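Local coordinates for prolyl-4 hydroxylase (Chlamydomonas reinhardtii, PDB 2V4A), which probably hydroxylates proline residues in proteins at carbon 4, as an iron- and 2-oxoglutarate-dependent oxygenase, at residues Gln97-Pro102 against Val143-Tyr148; Glu104-Leu109 against Ala220-His225. One frame throughout, in Å; residues are numbered along the deposited sequence.

In the fold
Both interactions are buried and meet on the same antiparallel sheet, where strands 141-148 and 218-225 are neighbours. Interaction 1 seats the end of helix 86-99 and the turn after it on strand 141-148 through a few apolar side chains and little surface. Interaction 2 joins strand 106-113 to strand 218-225 within the sheet, over a larger area, with backbone bonds, a histidine-carboxylate pair, a lysine and waters. They touch: Met145 O and Met147 N probably bond to strand 218-225, and Ile101 CG2 lies 3.6 Å from Ile224 CG2. The face carrying His106, Ile224 and Met145 looks toward the helix; it is largely apolar in interaction 1, whereas in interaction 2 it also holds Lys222, salt-bridged to Glu92.

Interaction 1. Residues Gln97-Pro102 against Val143-Tyr148; sequences QVTMIP and VTMLMY
Met145, a selenomethionine in this crystal, reaches from the strand to the last turn of the helix and touches it with its terminal methyl. CE lies 3.6 Å from Thr99 CG2 and 3.7 Å from Val98 CG1, so one methyl is shared by two consecutive helix residues. The chain sets off with CG anti to the backbone N, then bends at chi2 (85°) and again at chi3, and the double bend swings CE over to the helix.

The second apolar group is beside it. Ile101 CD1 meets Val143 CG2 at 3.9 Å, and Thr99 CG2 comes within 4.2 Å of Val143 CG1, which puts the threonine methyl against both strand residues. The backbones stay well apart, 8.2 Å between Thr99 CA and Val143 CA, and side chains alone span the distance.

With chi1 at 66°, Thr99 turns OG1 back to its own helix, where it bonds to Val95 O, and leaves its methyl, CG2, facing the strand. OG1 also takes a weak bond from Ile101 N at 3.3 Å, after Met100 has left helical geometry with a positive phi of 69°; that turn brings Ile101 back toward the sheet.

Leu34 of strand 30-34 packs on both Val98 and Met145, while Ile224 takes Thr99 and Ile101. A helix end laid on one face of the major sheet is consistent with the helix-backed double-stranded beta-helix (jelly-roll) fold of 2-oxoglutarate oxygenases.

Interaction 2. Residues Glu104-Leu109 against Ala220-His225; sequences ENHEGL and ATKWIH
His106 and Ile224 form an antiparallel non-hydrogen-bonded pair, the axes of 106-109 and 220-225 come within 4.8 Å with 166° between their directions, and backbone bonds flank the pair: His225 N to Asn105 O and Glu107 N to Trp223 O (2.8 Å). At Gly108 the chain bows away from its neighbour, and a water joins Gly108 O to Thr221 O and Trp223 N.

Ile224 lays CG1 over the centre of the His106 ring, a CH-pi contact 3.7 Å from the centroid. Glu107 runs extended across to His225, whose NE2 gives a short 2.5 Å bond to the anti lone pair of OE2, carboxylate and ring 29° apart. Arg141 also pairs with OE2, so an alanine in place of Glu107 would probably leave both His225 NE2 and that arginine without their mate. Lys222, bent at chi2 and chi3, curls its NZ onto Glu107 O at 2.7 Å, and Asn105 ND2 reaches His225 O from above the carbonyl plane. Leu109 CD2 rests on Ala220 CB.

Helix 86-99 lies over the face of His106 and Ile224, with Val95 touching both; its Glu92 forms a salt bridge with Lys222. Strand 141-148 borders 218-225 on the side opposite 106-113.

Interaction 1. Residues Gln97-Pro102 against Val143-Tyr148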
loop_
_atom_site.group_PDB
_atom_site.type_symbol
_atom_site.label_atom_id
_atom_site.label_comp_id
_atom_site.label_asym_id
_atom_site.label_seq_id
_atom_site.Cartn_x
_atom_site.Cartn_y
_atom_site.Cartn_z
ATOM N N GLN A 97 -11.575 2.187 -8.363
ATOM C CA GLN A 97 -11.475 3.115 -9.536
ATOM C C GLN A 97 -10.070 3.228 -10.154
ATOM O O GLN A 97 -9.925 3.151 -11.382
ATOM C CB GLN A 97 -12.041 4.461 -9.119
ATOM C CG GLN A 97 -13.597 4.356 -8.881
ATOM C CD GLN A 97 -14.235 5.667 -8.470
ATOM O OE1 GLN A 97 -13.838 6.747 -8.937
ATOM N NE2 GLN A 97 -15.267 5.586 -7.627
ATOM N N VAL A 98 -9.034 3.415 -9.323
ATOM C CA VAL A 98 -7.646 3.587 -9.840
ATOM C C VAL A 98 -7.123 2.253 -10.376
ATOM O O VAL A 98 -6.456 2.224 -11.395
ATOM C CB VAL A 98 -6.641 4.297 -8.844
ATOM C CG1 VAL A 98 -6.165 3.383 -7.729
ATOM C CG2 VAL A 98 -5.422 4.855 -9.566
ATOM N N THR A 99 -7.443 1.143 -9.703
ATOM C CA THR A 99 -6.959 -0.171 -10.183
ATOM C C THR A 99 -7.798 -0.781 -11.334
ATOM O O THR A 99 -7.329 -1.699 -12.056
ATOM C CB THR A 99 -6.876 -1.204 -9.041
ATOM O OG1 THR A 99 -8.198 -1.490 -8.564
ATOM C CG2 THR A 99 -5.884 -0.722 -7.866
HETATM N N MSE A 100 -9.025 -0.268 -11.496
HETATM C CA MSE A 100 -10.022 -0.736 -12.461
HETATM C C MSE A 100 -10.543 -2.116 -12.102
HETATM O O MSE A 100 -11.131 -2.769 -12.932
HETATM C CB MSE A 100 -9.511 -0.684 -13.924
HETATM C CG MSE A 100 -8.936 0.676 -14.270
HETATM SE SE MSE A 100 -8.469 0.921 -16.145
HETATM C CE MSE A 100 -10.135 1.803 -16.686
ATOM N N ILE A 101 -10.328 -2.551 -10.862
ATOM C CA ILE A 101 -10.830 -3.856 -10.406
ATOM C C ILE A 101 -11.997 -3.631 -9.442
ATOM O O ILE A 101 -11.837 -2.858 -8.486
ATOM C CB ILE A 101 -9.704 -4.725 -9.742
ATOM C CG1 ILE A 101 -8.481 -4.814 -10.683
ATOM C CG2 ILE A 101 -10.298 -6.120 -9.296
ATOM C CD1 ILE A 101 -7.114 -5.343 -10.081
ATOM N N PRO A 102 -13.155 -4.292 -9.684
ATOM C CA PRO A 102 -14.384 -4.035 -8.941
ATOM C C PRO A 102 -14.240 -4.500 -7.473
ATOM O O PRO A 102 -13.473 -5.434 -7.192
ATOM C CB PRO A 102 -15.420 -4.893 -9.674
ATOM C CG PRO A 102 -14.652 -6.036 -10.165
ATOM C CD PRO A 102 -13.341 -5.374 -10.662
ATOM N N VAL A 143 -2.962 -7.514 -7.011
ATOM C CA VAL A 143 -2.439 -6.149 -6.811
ATOM C C VAL A 143 -2.408 -5.856 -5.332
ATOM O O VAL A 143 -3.368 -6.158 -4.612
ATOM C CB VAL A 143 -3.367 -5.074 -7.459
ATOM C CG1 VAL A 143 -2.915 -3.641 -7.078
ATOM C CG2 VAL A 143 -3.388 -5.229 -8.986
ATOM N N THR A 144 -1.324 -5.223 -4.914
ATOM C CA THR A 144 -1.163 -4.669 -3.606
ATOM C C THR A 144 -1.155 -3.160 -3.676
ATOM O O THR A 144 -0.481 -2.572 -4.518
ATOM C CB THR A 144 0.177 -5.118 -2.972
ATOM O OG1 THR A 144 0.293 -6.538 -3.058
ATOM C CG2 THR A 144 0.257 -4.694 -1.477
HETATM N N MSE A 145 -1.888 -2.541 -2.741
HETATM C CA MSE A 145 -1.871 -1.091 -2.556
HETATM C C MSE A 145 -1.404 -0.814 -1.161
HETATM O O MSE A 145 -2.044 -1.239 -0.191
HETATM C CB MSE A 145 -3.276 -0.521 -2.725
HETATM C CG MSE A 145 -3.374 1.004 -2.568
HETATM SE SE MSE A 145 -3.003 2.042 -4.112
HETATM C CE MSE A 145 -4.211 1.269 -5.438
ATOM N N LEU A 146 -0.328 -0.051 -1.032
ATOM C CA LEU A 146 0.220 0.228 0.275
ATOM C C LEU A 146 0.139 1.745 0.468
ATOM O O LEU A 146 0.683 2.483 -0.340
ATOM C CB LEU A 146 1.671 -0.240 0.266
ATOM C CG LEU A 146 2.358 -0.732 1.502
ATOM C CD1 LEU A 146 3.569 -1.526 1.015
ATOM C CD2 LEU A 146 2.763 0.576 2.266
HETATM N N MSE A 147 -0.562 2.198 1.509
HETATM C CA MSE A 147 -0.781 3.625 1.744
HETATM C C MSE A 147 -0.008 4.087 2.974
HETATM O O MSE A 147 -0.106 3.439 4.037
HETATM C CB MSE A 147 -2.274 3.866 1.919
HETATM C CG MSE A 147 -3.097 3.712 0.643
HETATM SE SE MSE A 147 -4.931 3.189 0.976
HETATM C CE MSE A 147 -4.373 1.279 1.012
ATOM N N TYR A 148 0.772 5.178 2.842
ATOM C CA TYR A 148 1.528 5.715 3.963
ATOM C C TYR A 148 0.687 6.684 4.731
ATOM O O TYR A 148 0.224 7.668 4.177
ATOM C CB TYR A 148 2.819 6.400 3.459
ATOM C CG TYR A 148 3.599 5.442 2.600
ATOM C CD1 TYR A 148 4.263 4.337 3.177
ATOM C CD2 TYR A 148 3.632 5.600 1.209
ATOM C CE1 TYR A 148 4.978 3.449 2.391
ATOM C CE2 TYR A 148 4.317 4.684 0.403
ATOM C CZ TYR A 148 4.961 3.606 0.988
ATOM O OH TYR A 148 5.641 2.681 0.190
#

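Interaction 2. Residues Glu104-Leu109 against Ala220-His225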
loop_
_atom_site.group_PDB
_atom_site.type_symbol
_atom_site.label_atom_id
_atom_site.label_comp_id
_atom_site.label_asym_id
_atom_site.label_seq_id
_atom_site.Cartn_x
_atom_site.Cartn_y
_atom_site.Cartn_z
ATOM N N GLU A 104 -15.877 -6.248 -5.414
ATOM C CA GLU A 104 -16.090 -7.670 -5.096
ATOM C C GLU A 104 -14.777 -8.470 -4.953
ATOM O O GLU A 104 -14.710 -9.431 -4.170
ATOM C CB GLU A 104 -17.089 -8.353 -6.047
ATOM C CG GLU A 104 -16.867 -8.131 -7.567
ATOM C CD GLU A 104 -17.601 -6.896 -8.148
ATOM O OE1 GLU A 104 -17.729 -5.860 -7.446
ATOM O OE2 GLU A 104 -18.041 -6.964 -9.336
ATOM N N ASN A 105 -13.732 -8.039 -5.661
ATOM C CA ASN A 105 -12.450 -8.724 -5.657
ATOM C C ASN A 105 -11.519 -8.286 -4.508
ATOM O O ASN A 105 -10.440 -8.847 -4.364
ATOM C CB ASN A 105 -11.692 -8.509 -6.998
ATOM C CG ASN A 105 -12.441 -9.027 -8.246
ATOM O OD1 ASN A 105 -13.690 -9.111 -8.291
ATOM N ND2 ASN A 105 -11.659 -9.383 -9.283
ATOM N N HIS A 106 -11.910 -7.302 -3.703
ATOM C CA HIS A 106 -10.953 -6.698 -2.765
ATOM C C HIS A 106 -11.032 -7.338 -1.392
ATOM O O HIS A 106 -12.133 -7.633 -0.943
ATOM C CB HIS A 106 -11.230 -5.214 -2.607
ATOM C CG HIS A 106 -11.005 -4.423 -3.866
ATOM N ND1 HIS A 106 -10.440 -3.167 -3.851
ATOM C CD2 HIS A 106 -11.272 -4.705 -5.162
ATOM C CE1 HIS A 106 -10.378 -2.706 -5.087
ATOM N NE2 HIS A 106 -10.867 -3.626 -5.905
ATOM N N GLU A 107 -9.895 -7.509 -0.723
ATOM C CA GLU A 107 -9.897 -7.755 0.737
ATOM C C GLU A 107 -10.303 -6.491 1.541
ATOM O O GLU A 107 -10.620 -5.447 0.942
ATOM C CB GLU A 107 -8.518 -8.254 1.166
ATOM C CG GLU A 107 -8.094 -9.480 0.370
ATOM C CD GLU A 107 -6.866 -10.191 0.935
ATOM O OE1 GLU A 107 -6.359 -9.776 2.007
ATOM O OE2 GLU A 107 -6.410 -11.161 0.285
ATOM N N GLY A 108 -10.316 -6.587 2.881
ATOM C CA GLY A 108 -10.477 -5.422 3.750
ATOM C C GLY A 108 -9.129 -4.691 3.867
ATOM O O GLY A 108 -8.281 -4.789 2.980
ATOM N N LEU A 109 -8.902 -4.024 4.975
ATOM C CA LEU A 109 -7.734 -3.127 5.107
ATOM C C LEU A 109 -6.938 -3.489 6.348
ATOM O O LEU A 109 -7.511 -3.552 7.429
ATOM C CB LEU A 109 -8.216 -1.660 5.211
ATOM C CG LEU A 109 -7.091 -0.589 5.115
ATOM C CD1 LEU A 109 -6.621 -0.434 3.684
ATOM C CD2 LEU A 109 -7.557 0.772 5.595
ATOM N N ALA A 220 -1.259 1.396 5.756
ATOM C CA ALA A 220 -2.461 0.623 5.488
ATOM C C ALA A 220 -2.268 -0.109 4.153
ATOM O O ALA A 220 -1.810 0.477 3.126
ATOM C CB ALA A 220 -3.703 1.555 5.465
ATOM N N THR A 221 -2.606 -1.396 4.156
ATOM C CA THR A 221 -2.361 -2.241 3.017
ATOM C C THR A 221 -3.663 -2.903 2.552
ATOM O O THR A 221 -4.380 -3.431 3.366
ATOM C CB THR A 221 -1.322 -3.354 3.349
ATOM O OG1 THR A 221 -0.111 -2.760 3.852
ATOM C CG2 THR A 221 -0.981 -4.132 2.052
ATOM N N LYS A 222 -3.971 -2.757 1.267
ATOM C CA LYS A 222 -5.114 -3.329 0.564
ATOM C C LYS A 222 -4.654 -4.365 -0.445
ATOM O O LYS A 222 -3.905 -4.029 -1.370
ATOM C CB LYS A 222 -5.827 -2.213 -0.217
ATOM C CG LYS A 222 -6.969 -2.697 -1.168
ATOM C CD LYS A 222 -8.146 -3.362 -0.463
ATOM C CE LYS A 222 -8.861 -2.341 0.437
ATOM N NZ LYS A 222 -10.216 -2.808 0.748
ATOM N N TRP A 223 -5.137 -5.588 -0.318
ATOM C CA TRP A 223 -4.875 -6.611 -1.334
ATOM C C TRP A 223 -6.153 -6.879 -2.133
ATOM O O TRP A 223 -7.273 -6.858 -1.577
ATOM C CB TRP A 223 -4.435 -7.911 -0.684
ATOM C CG TRP A 223 -3.035 -7.863 -0.226
ATOM C CD1 TRP A 223 -1.929 -7.922 -0.997
ATOM C CD2 TRP A 223 -2.593 -7.721 1.111
ATOM N NE1 TRP A 223 -0.803 -7.866 -0.224
ATOM C CE2 TRP A 223 -1.183 -7.735 1.082
ATOM C CE3 TRP A 223 -3.256 -7.622 2.356
ATOM C CZ2 TRP A 223 -0.408 -7.637 2.238
ATOM C CZ3 TRP A 223 -2.482 -7.506 3.509
ATOM C CH2 TRP A 223 -1.073 -7.520 3.439
ATOM N N ILE A 224 -5.957 -7.127 -3.421
ATOM C CA ILE A 224 -7.044 -7.281 -4.372
ATOM C C ILE A 224 -6.781 -8.536 -5.189
ATOM O O ILE A 224 -5.627 -8.780 -5.589
ATOM C CB ILE A 224 -7.055 -6.067 -5.332
ATOM C CG1 ILE A 224 -7.235 -4.768 -4.535
ATOM C CG2 ILE A 224 -8.140 -6.249 -6.462
ATOM C CD1 ILE A 224 -6.906 -3.567 -5.402
ATOM N N HIS A 225 -7.838 -9.321 -5.461
ATOM C CA HIS A 225 -7.709 -10.602 -6.114
ATOM C C HIS A 225 -8.125 -10.582 -7.577
ATOM O O HIS A 225 -8.788 -9.655 -8.009
ATOM C CB HIS A 225 -8.575 -11.656 -5.375
ATOM C CG HIS A 225 -8.083 -11.961 -3.993
ATOM N ND1 HIS A 225 -7.529 -13.174 -3.637
ATOM C CD2 HIS A 225 -8.036 -11.189 -2.884
ATOM C CE1 HIS A 225 -7.176 -13.141 -2.363
ATOM N NE2 HIS A 225 -7.487 -11.953 -1.878
HETATM O O HOH W 1 -10.714 -1.399 -1.828
HETATM O O HOH W 2 -6.168 -5.991 2.403
#